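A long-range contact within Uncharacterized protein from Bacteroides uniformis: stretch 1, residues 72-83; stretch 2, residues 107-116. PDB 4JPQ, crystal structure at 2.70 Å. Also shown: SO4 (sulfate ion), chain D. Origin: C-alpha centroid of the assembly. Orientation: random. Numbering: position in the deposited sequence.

Stretch 1 (72-83) SVRAVASGDNGR
Stretch 2 (107-116) CNCAGRLLIQ

What forms the apolar centre? Ala75 (phi/psi -155/69), the last residue of the extended strand 72-75, points its CB toward the type I turn Asn108-Gly111. Ala75 CB lies 3.5 Å from Ala110 CB and 4.1 Å from Cys109 SG; the CA atoms of Ala75 and Ala110, paired in register, are 5.9 Å apart. Cys109 (chi1 p) also reaches Val73 (chi1 m), with Val73 CB 4.3 Å from Cys109 SG.

How is that turn held? Gly111 N donates to Asn108 O at 2.9 Å, and Asn108, chi1 p and chi2 10°, folds its side chain back so that Asn108 OD1 accepts from Arg112 N at 2.9 Å and weakly from Ala110 N at 3.2 Å. Gly111 adopts phi/psi 97/-4, where a CB would jam against the preceding carbonyl.

What fills the space beyond the turn? Arg112 (chi1 m, chi2 m, chi3 97°) lies along the loop, its CG 3.3 Å from Ala77 O. A water bridges the stretches: it donates to Ala77 O at 2.7 Å and accepts from Asn108 ND2 at 3.2 Å.

What makes the polar edge? Three near-linear hydrogen bonds tie the type II turn Gly79-Gly82 to strand 113-116. Leu113 N donates to Asp80 OD1 (3.2 Å), Asn81 N to Leu113 O (2.7 Å), and Ile115 N to Asn81 OD1 (3.3 Å). Asp80 (-64/153) and Asn81 (61/25) are both chi1 m; their CA-to-CB bonds run sideways, yet their side-chain ends come nearer and serve strand amides. The register pairs Asp80 with Leu113 and Asn81 with Leu114, CA to CA 4.9 and 4.0 Å. On the loop, a sulfate accepts from Ser78 N through O2 at 3.1 Å and from Arg83 N through O4 at 2.8 Å.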

# COMPACT_ATOMS: atom_id res chain seq x y z
N SER A 72 -5.52 -9.73 -15.54
CA SER A 72 -6.87 -9.90 -14.97
C SER A 72 -7.03 -9.15 -13.66
O SER A 72 -6.04 -8.88 -12.98
CB SER A 72 -7.22 -11.39 -14.77
OG SER A 72 -6.44 -12.01 -13.77
N VAL A 73 -8.29 -8.85 -13.33
CA VAL A 73 -8.66 -8.17 -12.09
C VAL A 73 -9.84 -8.88 -11.43
O VAL A 73 -10.62 -9.54 -12.10
CB VAL A 73 -8.98 -6.67 -12.30
CG1 VAL A 73 -7.72 -5.93 -12.71
CG2 VAL A 73 -10.08 -6.45 -13.33
N ARG A 74 -9.96 -8.70 -10.12
CA ARG A 74 -10.96 -9.39 -9.29
C ARG A 74 -11.17 -8.60 -8.00
O ARG A 74 -10.22 -8.02 -7.50
CB ARG A 74 -10.39 -10.78 -8.97
CG ARG A 74 -11.24 -11.71 -8.12
CD ARG A 74 -10.46 -12.99 -7.83
NE ARG A 74 -11.26 -14.02 -7.16
CZ ARG A 74 -11.44 -14.15 -5.84
NH1 ARG A 74 -10.89 -13.31 -4.95
NH2 ARG A 74 -12.20 -15.14 -5.40
N ALA A 75 -12.39 -8.58 -7.48
CA ALA A 75 -12.71 -7.87 -6.21
C ALA A 75 -13.95 -8.47 -5.55
O ALA A 75 -15.01 -7.87 -5.55
CB ALA A 75 -12.88 -6.39 -6.45
N VAL A 76 -13.80 -9.69 -5.06
CA VAL A 76 -14.87 -10.42 -4.41
C VAL A 76 -15.15 -9.94 -2.98
O VAL A 76 -16.31 -9.95 -2.54
CB VAL A 76 -14.60 -11.97 -4.45
CG1 VAL A 76 -15.70 -12.76 -3.72
CG2 VAL A 76 -14.48 -12.43 -5.90
N ALA A 77 -14.11 -9.51 -2.26
CA ALA A 77 -14.24 -9.12 -0.85
C ALA A 77 -15.42 -8.18 -0.60
O ALA A 77 -15.45 -7.10 -1.15
CB ALA A 77 -12.95 -8.49 -0.36
N SER A 78 -16.40 -8.62 0.19
CA SER A 78 -17.64 -7.84 0.40
C SER A 78 -17.51 -6.64 1.34
O SER A 78 -18.35 -5.74 1.28
CB SER A 78 -18.80 -8.74 0.83
OG SER A 78 -18.53 -9.34 2.07
N GLY A 79 -16.52 -6.65 2.23
CA GLY A 79 -16.32 -5.53 3.16
C GLY A 79 -14.88 -5.28 3.51
O GLY A 79 -13.99 -6.02 3.10
N ASP A 80 -14.65 -4.19 4.26
CA ASP A 80 -13.32 -3.85 4.76
C ASP A 80 -12.88 -4.96 5.70
O ASP A 80 -13.72 -5.66 6.28
CB ASP A 80 -13.28 -2.49 5.46
CG ASP A 80 -13.45 -1.31 4.51
OD1 ASP A 80 -13.44 -1.47 3.26
OD2 ASP A 80 -13.61 -0.19 5.03
N ASN A 81 -11.57 -5.12 5.81
CA ASN A 81 -10.95 -6.22 6.56
C ASN A 81 -11.33 -7.61 6.01
O ASN A 81 -11.22 -8.61 6.70
CB ASN A 81 -11.21 -6.13 8.07
CG ASN A 81 -10.56 -4.92 8.72
OD1 ASN A 81 -9.58 -4.36 8.21
ND2 ASN A 81 -11.07 -4.55 9.90
N GLY A 82 -11.68 -7.65 4.73
CA GLY A 82 -11.98 -8.89 4.05
C GLY A 82 -10.70 -9.52 3.54
O GLY A 82 -9.59 -9.06 3.83
N ARG A 83 -10.86 -10.53 2.70
CA ARG A 83 -9.78 -11.36 2.16
C ARG A 83 -9.26 -10.72 0.87
O ARG A 83 -9.26 -11.33 -0.20
CB ARG A 83 -10.32 -12.81 1.99
CG ARG A 83 -10.90 -13.38 3.31
CD ARG A 83 -11.67 -14.69 3.18
NE ARG A 83 -10.84 -15.70 2.54
CZ ARG A 83 -9.85 -16.38 3.11
NH1 ARG A 83 -9.49 -16.16 4.37
NH2 ARG A 83 -9.18 -17.29 2.40
N CYS A 107 -5.26 -3.07 0.08
CA CYS A 107 -6.47 -2.54 -0.57
C CYS A 107 -6.70 -3.18 -1.93
O CYS A 107 -5.78 -3.19 -2.77
CB CYS A 107 -6.30 -1.03 -0.71
SG CYS A 107 -7.84 -0.14 -0.94
N ASN A 108 -7.87 -3.79 -2.15
CA ASN A 108 -8.15 -4.40 -3.47
C ASN A 108 -8.53 -3.32 -4.46
O ASN A 108 -8.85 -2.19 -4.06
CB ASN A 108 -9.17 -5.57 -3.44
CG ASN A 108 -10.61 -5.15 -3.13
OD1 ASN A 108 -10.98 -3.98 -3.11
ND2 ASN A 108 -11.46 -6.16 -2.93
N CYS A 109 -8.53 -3.69 -5.74
CA CYS A 109 -8.84 -2.76 -6.84
C CYS A 109 -10.22 -2.08 -6.80
O CYS A 109 -10.40 -1.06 -7.46
CB CYS A 109 -8.64 -3.44 -8.20
SG CYS A 109 -9.74 -4.83 -8.50
N ALA A 110 -11.17 -2.64 -6.04
CA ALA A 110 -12.49 -2.02 -5.84
C ALA A 110 -12.56 -1.04 -4.66
O ALA A 110 -13.61 -0.45 -4.43
CB ALA A 110 -13.57 -3.09 -5.70
N GLY A 111 -11.46 -0.88 -3.92
CA GLY A 111 -11.40 0.02 -2.77
C GLY A 111 -11.62 -0.58 -1.39
O GLY A 111 -11.54 0.16 -0.41
N ARG A 112 -11.92 -1.87 -1.30
CA ARG A 112 -12.06 -2.53 0.01
C ARG A 112 -10.67 -2.55 0.63
O ARG A 112 -9.69 -2.93 -0.06
CB ARG A 112 -12.53 -3.98 -0.12
CG ARG A 112 -13.87 -4.24 -0.77
CD ARG A 112 -15.05 -3.62 -0.03
NE ARG A 112 -15.42 -2.33 -0.62
CZ ARG A 112 -16.10 -2.17 -1.77
NH1 ARG A 112 -16.48 -3.21 -2.53
NH2 ARG A 112 -16.38 -0.94 -2.18
N LEU A 113 -10.59 -2.20 1.91
CA LEU A 113 -9.31 -2.09 2.64
C LEU A 113 -9.23 -2.97 3.88
O LEU A 113 -10.21 -3.13 4.61
CB LEU A 113 -9.13 -0.64 3.09
CG LEU A 113 -7.97 -0.19 3.99
CD1 LEU A 113 -6.64 -0.26 3.26
CD2 LEU A 113 -8.23 1.22 4.49
N LEU A 114 -8.03 -3.48 4.12
CA LEU A 114 -7.67 -4.25 5.30
C LEU A 114 -6.50 -3.53 5.97
O LEU A 114 -5.54 -3.12 5.28
CB LEU A 114 -7.21 -5.65 4.92
CG LEU A 114 -6.49 -6.52 5.97
CD1 LEU A 114 -7.47 -6.99 7.03
CD2 LEU A 114 -5.80 -7.70 5.33
N ILE A 115 -6.58 -3.39 7.30
CA ILE A 115 -5.49 -2.83 8.10
C ILE A 115 -5.30 -3.70 9.33
O ILE A 115 -6.27 -4.02 10.00
CB ILE A 115 -5.74 -1.40 8.63
CG1 ILE A 115 -6.21 -0.44 7.55
CG2 ILE A 115 -4.45 -0.84 9.26
CD1 ILE A 115 -6.62 0.93 8.09
N GLN A 116 -4.05 -4.08 9.61
CA GLN A 116 -3.72 -4.71 10.88
C GLN A 116 -2.55 -3.94 11.48
O GLN A 116 -1.88 -3.17 10.78
CB GLN A 116 -3.34 -6.16 10.75
CG GLN A 116 -4.37 -7.11 10.19
CD GLN A 116 -3.69 -8.34 9.61
OE1 GLN A 116 -3.24 -8.35 8.45
NE2 GLN A 116 -3.56 -9.36 10.43
S SO4 D . -14.83 -11.07 2.41
O1 SO4 D . -14.86 -12.01 3.56
O2 SO4 D . -15.82 -11.47 1.37
O3 SO4 D . -15.11 -9.67 2.87
O4 SO4 D . -13.48 -11.18 1.81
O HOH W 1 -14.65 -5.81 -3.44